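Local coordinates for protein Exo beta-1,2-glucooligosaccharide sophorohydrolase (non-reducing end) (Parabacteroides distasonis ATCC 8503, PDB 5Z06) that hydrolyses linear beta-1,2-glucan and beta-1,2-glucooligosaccharides from the non-reducing end, releasing sophorose as an exo-acting glycoside hydrolase of family GH144, at residues 565-568 / 569-573; 612-615 / 616-620; 621-624 / 625-628. One frame throughout, in Å; residues are numbered along the deposited sequence.

Contact 1 (565-568 / 569-573); sequences KINQ and RYCIE
I572 lays its CD1 methyl at a slant over the CG–CD part of Q568, one turn back on the last turns of the alpha-helix 556-573, with CD1 3.7 Å from Q568 CG. The helix belongs to a region consistent with the (alpha/alpha)6 barrel of the six-hairpin glycosidase clan. With CG1 of I572 anti to its carbonyl carbon (chi1 -63°), the branch is thrown back over the preceding turn, while Q568 runs on in extended form beyond CG and carries its amide past the methyl. This i to i+4 spacing repeats in the backbone: I572 N donates to Q568 O at 2.8 Å, and Y570 N to I566 O at 2.9 Å, the second bond bent only modestly (163°).

On the neighbouring flank K565 and R569 run side by side in the same direction, K565 CE lying 3.7 Å from R569 NH2. Their like charges are close, but E522, which forms a salt bridge with K565 and a long, weak ion pair with R569, would offset much of the repulsion; R569 NH1 also donates to the carbonyl of Y520. The buried N567 amide bonds to the L588 carbonyl, and Y570 OH reaches D607, so this helix end is tied to surrounding loops by its polar side chains. A water joins the side chains of Q568 and R569. Lying at the edge of the guanidinium and in its plane, it accepts from R569 NE at 3.3 Å and donates to Q568 OE1 at 3.2 Å, while Q568 NE2 bonds to the carbonyl of E583.

Contact 2 (612-615 / 616-620); sequences APTG and ALASF
L617 folds back over P613 across a single short helical turn, its CD1 methyl meeting P613 CB at 3.8 Å. The leucine CG stands anti to its carbonyl carbon (chi1 -62°), which lays the branched end over the residue four places earlier. Here the packing is close: L617 CG also lies 3.1 Å from P613 O, the same oxygen that receives L617 N at 3.1 Å. The pair is enclosed further by F648 of strand 647-648, which both side chains touch, and L617 continues onto L631 and V671 of the two helices alongside.

Helix 614-617 is barely more than one turn long, and after it the chain passes into a type I beta turn from L617 to F620. A618 N still donates to T614 O at 3.0 Å, in the i to i+4 pattern. At the next position the serine hydroxyl takes over: S619 OG donates to G615 O at 2.6 Å, arriving nearly along the C=O axis. H538 NE2 is a second partner of that hydroxyl, while T614 OG1 is bound by the carbonyl of N667.

The looser side lies at the start of the turn, where water fills in for direct contact. A612 O and A616 N are 4.4 Å apart, and one water spans them, donating to the carbonyl at 2.7 Å and accepting from the amide at 3.0 Å. At each end a non-backbone group supplements the direct amide-to-carbonyl bonds. The chemistry implies a buried short helix in which a bound water serves A612 O and A616 N, and the S619 hydroxyl serves G615 O.

Contact 3 (621-624 / 625-628); sequences PYTP and DASM
Two first torsions bring the hydroxyls of T623 and S627 near each other: the threonine hydroxyl sits between its backbone N and carbonyl carbon (chi1 55°), and the serine hydroxyl lies anti to its own carbonyl carbon (chi1 -63°). Their oxygens, T623 OG1 and S627 OG, come within 3.3 Å, at most a weak hydrogen bond. Each has another partner, since S627 OG bonds to the carbonyl of A616 and T623 OG1 is weakly bonded to that of S619.

T623 is the N-cap residue of helix 624-636, although its side chain makes no capping bond. The first helical bond instead uses its carbonyl, with S627 N donating to T623 O at 2.8 Å along a path close to the direction of the C=O bond. P624, a residue with no amide hydrogen to give, occupies the first turn, and its carbonyl receives M628 N at 2.7 Å. That donor is less well aligned, tilted 28° from the carbonyl plane. Beside these bonds the T623 and A626 side chains touch, CB to CB, at 3.9 Å, while the CB of M628 approaches P624 O at 3.2 Å.

Around the helix start, several elements converge. T623 and A626 rest on helix 556-573, P624 on Y678 of helix 665-680, and the methionine leads off to D284, L287 and L288 of helix 284-297. W586, from a loop, donates its indole NE1 to A626 O, adding a loop to the helices that meet the start of helix 624-636.

The three local contacts lie within the glucoamylase-like family region and on the same side of the chain's centre. Contacts 2 and 3 are nearest, with centres 9 Å apart, and are joined by a probable hydrogen bond of 2.5 Å from S627 OG to A616 O; F620 CZ also approaches M628 N at 3.5 Å. Contact 1 packs directly on contact 3, where K565 CG meets T623 CG2 at 3.9 Å. Contacts 1 and 2 do not touch, their nearest atoms being about 7 Å apart, so 621-628 bridges them. The calcium ion is held elsewhere, by E12, N13, T49, N52 and D175.

Contact 1 (565-568 / 569-573)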
# COMPACT_ATOMS: atom_id res chain seq x y z
N LYS A 565 -18.97 -1.17 13.48
CA LYS A 565 -20.24 -0.49 13.27
C LYS A 565 -20.17 1.00 13.54
O LYS A 565 -20.83 1.76 12.85
CB LYS A 565 -21.31 -1.10 14.17
CG LYS A 565 -21.80 -2.44 13.67
CD LYS A 565 -22.57 -3.16 14.76
CE LYS A 565 -24.04 -3.29 14.48
NZ LYS A 565 -24.74 -3.66 15.73
N ILE A 566 -19.42 1.38 14.57
CA ILE A 566 -19.22 2.76 14.94
C ILE A 566 -18.55 3.48 13.80
O ILE A 566 -18.93 4.57 13.43
CB ILE A 566 -18.34 2.87 16.21
CG1 ILE A 566 -19.18 2.61 17.49
CG2 ILE A 566 -17.68 4.23 16.33
CD1 ILE A 566 -18.37 2.25 18.71
N ASN A 567 -17.51 2.84 13.28
CA ASN A 567 -16.77 3.37 12.17
C ASN A 567 -17.71 3.56 10.96
O ASN A 567 -17.78 4.66 10.38
CB ASN A 567 -15.54 2.47 11.89
CG ASN A 567 -14.55 3.12 10.96
OD1 ASN A 567 -14.93 3.56 9.87
ND2 ASN A 567 -13.27 3.14 11.35
N GLN A 568 -18.46 2.52 10.60
CA GLN A 568 -19.40 2.66 9.51
C GLN A 568 -20.38 3.79 9.77
O GLN A 568 -20.71 4.55 8.84
CB GLN A 568 -20.18 1.37 9.24
CG GLN A 568 -21.01 1.47 7.97
CD GLN A 568 -22.05 0.38 7.83
OE1 GLN A 568 -22.61 -0.06 8.80
NE2 GLN A 568 -22.34 -0.00 6.59
N ARG A 569 -20.87 3.89 10.99
CA ARG A 569 -21.91 4.90 11.28
C ARG A 569 -21.41 6.31 11.25
O ARG A 569 -22.13 7.22 10.86
CB ARG A 569 -22.62 4.62 12.58
CG ARG A 569 -23.50 3.41 12.43
CD ARG A 569 -23.89 2.87 13.76
NE ARG A 569 -24.63 1.63 13.59
CZ ARG A 569 -25.30 1.03 14.57
NH1 ARG A 569 -25.35 1.59 15.78
NH2 ARG A 569 -25.94 -0.10 14.34
N TYR A 570 -20.16 6.48 11.67
CA TYR A 570 -19.47 7.74 11.52
C TYR A 570 -19.40 8.11 10.03
O TYR A 570 -19.56 9.27 9.65
CB TYR A 570 -18.05 7.63 12.06
CG TYR A 570 -17.20 8.79 11.66
CD1 TYR A 570 -16.50 8.78 10.45
CD2 TYR A 570 -17.11 9.94 12.47
CE1 TYR A 570 -15.73 9.86 10.06
CE2 TYR A 570 -16.32 11.02 12.09
CZ TYR A 570 -15.62 10.98 10.89
OH TYR A 570 -14.85 12.06 10.49
N CYS A 571 -19.08 7.11 9.23
CA CYS A 571 -18.84 7.32 7.81
C CYS A 571 -20.15 7.63 7.11
O CYS A 571 -20.21 8.51 6.26
CB CYS A 571 -18.11 6.13 7.18
SG CYS A 571 -16.41 6.02 7.72
N ILE A 572 -21.22 6.96 7.52
CA ILE A 572 -22.52 7.25 6.94
C ILE A 572 -22.89 8.69 7.31
O ILE A 572 -23.19 9.53 6.45
CB ILE A 572 -23.59 6.25 7.38
CG1 ILE A 572 -23.22 4.83 6.87
CG2 ILE A 572 -24.96 6.62 6.81
CD1 ILE A 572 -23.94 3.73 7.62
N GLU A 573 -22.80 8.97 8.60
CA GLU A 573 -23.06 10.30 9.10
C GLU A 573 -22.24 11.33 8.35
O GLU A 573 -22.78 12.35 7.95
CB GLU A 573 -22.81 10.37 10.60
CG GLU A 573 -23.12 11.73 11.20
CD GLU A 573 -23.36 11.63 12.69
OE1 GLU A 573 -24.15 10.76 13.10
OE2 GLU A 573 -22.74 12.40 13.43
O HOH W 1 -25.16 0.35 10.65

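Contact 2 (612-615 / 616-620)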
# COMPACT_ATOMS: atom_id res chain seq x y z
N ALA A 612 -9.18 3.87 3.37
CA ALA A 612 -8.37 2.71 3.03
C ALA A 612 -9.32 1.52 2.94
O ALA A 612 -9.92 1.14 3.94
CB ALA A 612 -7.31 2.47 4.09
N PRO A 613 -9.46 0.92 1.75
CA PRO A 613 -10.39 -0.21 1.61
C PRO A 613 -10.20 -1.33 2.62
O PRO A 613 -11.16 -2.03 2.94
CB PRO A 613 -10.10 -0.73 0.20
CG PRO A 613 -9.58 0.45 -0.53
CD PRO A 613 -8.85 1.30 0.46
N THR A 614 -8.99 -1.49 3.12
CA THR A 614 -8.73 -2.54 4.09
C THR A 614 -9.61 -2.40 5.35
O THR A 614 -9.93 -3.39 5.98
CB THR A 614 -7.24 -2.65 4.45
OG1 THR A 614 -7.01 -3.87 5.15
CG2 THR A 614 -6.78 -1.47 5.33
N GLY A 615 -9.96 -1.16 5.71
CA GLY A 615 -10.86 -0.91 6.85
C GLY A 615 -12.14 -1.72 6.83
O GLY A 615 -12.38 -2.56 7.71
N ALA A 616 -12.94 -1.51 5.79
CA ALA A 616 -14.22 -2.23 5.65
C ALA A 616 -13.99 -3.71 5.36
O ALA A 616 -14.67 -4.60 5.92
CB ALA A 616 -15.06 -1.63 4.54
N LEU A 617 -13.03 -3.97 4.49
CA LEU A 617 -12.95 -5.30 3.90
C LEU A 617 -12.44 -6.32 4.89
O LEU A 617 -12.97 -7.42 4.97
CB LEU A 617 -12.09 -5.26 2.65
CG LEU A 617 -12.69 -4.35 1.57
CD1 LEU A 617 -11.66 -4.15 0.48
CD2 LEU A 617 -13.98 -4.92 1.02
N ALA A 618 -11.44 -5.95 5.68
CA ALA A 618 -10.93 -6.86 6.70
C ALA A 618 -11.84 -6.90 7.93
O ALA A 618 -11.58 -7.64 8.87
CB ALA A 618 -9.51 -6.49 7.08
N SER A 619 -12.89 -6.07 7.93
CA SER A 619 -13.91 -6.12 8.95
C SER A 619 -15.00 -7.13 8.65
O SER A 619 -15.91 -7.27 9.45
CB SER A 619 -14.50 -4.73 9.18
OG SER A 619 -13.51 -3.88 9.70
N PHE A 620 -14.91 -7.82 7.52
CA PHE A 620 -15.92 -8.81 7.13
C PHE A 620 -16.54 -9.66 8.25
O PHE A 620 -17.78 -9.70 8.36
CB PHE A 620 -15.40 -9.74 6.02
CG PHE A 620 -16.11 -9.54 4.75
CD1 PHE A 620 -17.35 -10.10 4.57
CD2 PHE A 620 -15.60 -8.69 3.77
CE1 PHE A 620 -18.07 -9.87 3.41
CE2 PHE A 620 -16.30 -8.46 2.61
CZ PHE A 620 -17.53 -9.05 2.44
O HOH W 2 -12.58 0.76 3.84

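Contact 3 (621-624 / 625-628)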
# COMPACT_ATOMS: atom_id res chain seq x y z
N PRO A 621 -15.73 -10.31 9.09
CA PRO A 621 -16.34 -11.22 10.09
C PRO A 621 -17.23 -10.51 11.09
O PRO A 621 -18.09 -11.13 11.66
CB PRO A 621 -15.15 -11.82 10.82
CG PRO A 621 -13.97 -11.46 10.04
CD PRO A 621 -14.27 -10.27 9.20
N TYR A 622 -16.96 -9.23 11.31
CA TYR A 622 -17.72 -8.41 12.20
C TYR A 622 -18.98 -7.85 11.58
O TYR A 622 -20.03 -7.86 12.19
CB TYR A 622 -16.88 -7.25 12.65
CG TYR A 622 -15.59 -7.64 13.27
CD1 TYR A 622 -15.55 -8.26 14.52
CD2 TYR A 622 -14.38 -7.36 12.64
CE1 TYR A 622 -14.35 -8.62 15.10
CE2 TYR A 622 -13.18 -7.68 13.24
CZ TYR A 622 -13.17 -8.31 14.47
OH TYR A 622 -11.97 -8.62 15.09
N THR A 623 -18.87 -7.32 10.37
CA THR A 623 -19.96 -6.56 9.75
C THR A 623 -20.06 -7.03 8.31
O THR A 623 -19.74 -6.28 7.39
CB THR A 623 -19.65 -5.06 9.83
OG1 THR A 623 -18.37 -4.80 9.24
CG2 THR A 623 -19.65 -4.59 11.27
N PRO A 624 -20.49 -8.28 8.11
CA PRO A 624 -20.39 -8.85 6.76
C PRO A 624 -21.17 -8.08 5.71
O PRO A 624 -20.67 -7.89 4.60
CB PRO A 624 -20.95 -10.27 6.91
CG PRO A 624 -21.28 -10.48 8.33
CD PRO A 624 -20.88 -9.28 9.13
N ASP A 625 -22.37 -7.66 6.05
CA ASP A 625 -23.21 -6.98 5.10
C ASP A 625 -22.58 -5.62 4.77
O ASP A 625 -22.44 -5.28 3.61
CB ASP A 625 -24.63 -6.84 5.64
CG ASP A 625 -25.56 -6.16 4.67
OD1 ASP A 625 -25.64 -6.58 3.48
OD2 ASP A 625 -26.22 -5.20 5.11
N ALA A 626 -22.16 -4.89 5.79
CA ALA A 626 -21.53 -3.59 5.61
C ALA A 626 -20.22 -3.73 4.80
O ALA A 626 -19.92 -2.92 3.89
CB ALA A 626 -21.26 -2.92 6.97
N SER A 627 -19.46 -4.78 5.10
CA SER A 627 -18.22 -5.00 4.39
C SER A 627 -18.49 -5.45 2.97
O SER A 627 -17.77 -5.07 2.05
CB SER A 627 -17.33 -6.01 5.12
OG SER A 627 -16.94 -5.55 6.40
N MET A 628 -19.53 -6.23 2.77
CA MET A 628 -19.89 -6.66 1.43
C MET A 628 -20.36 -5.46 0.60
O MET A 628 -20.05 -5.37 -0.57
CB MET A 628 -20.97 -7.74 1.46
CG MET A 628 -21.17 -8.42 0.13
SD MET A 628 -19.72 -9.36 -0.34
CE MET A 628 -19.38 -8.67 -1.95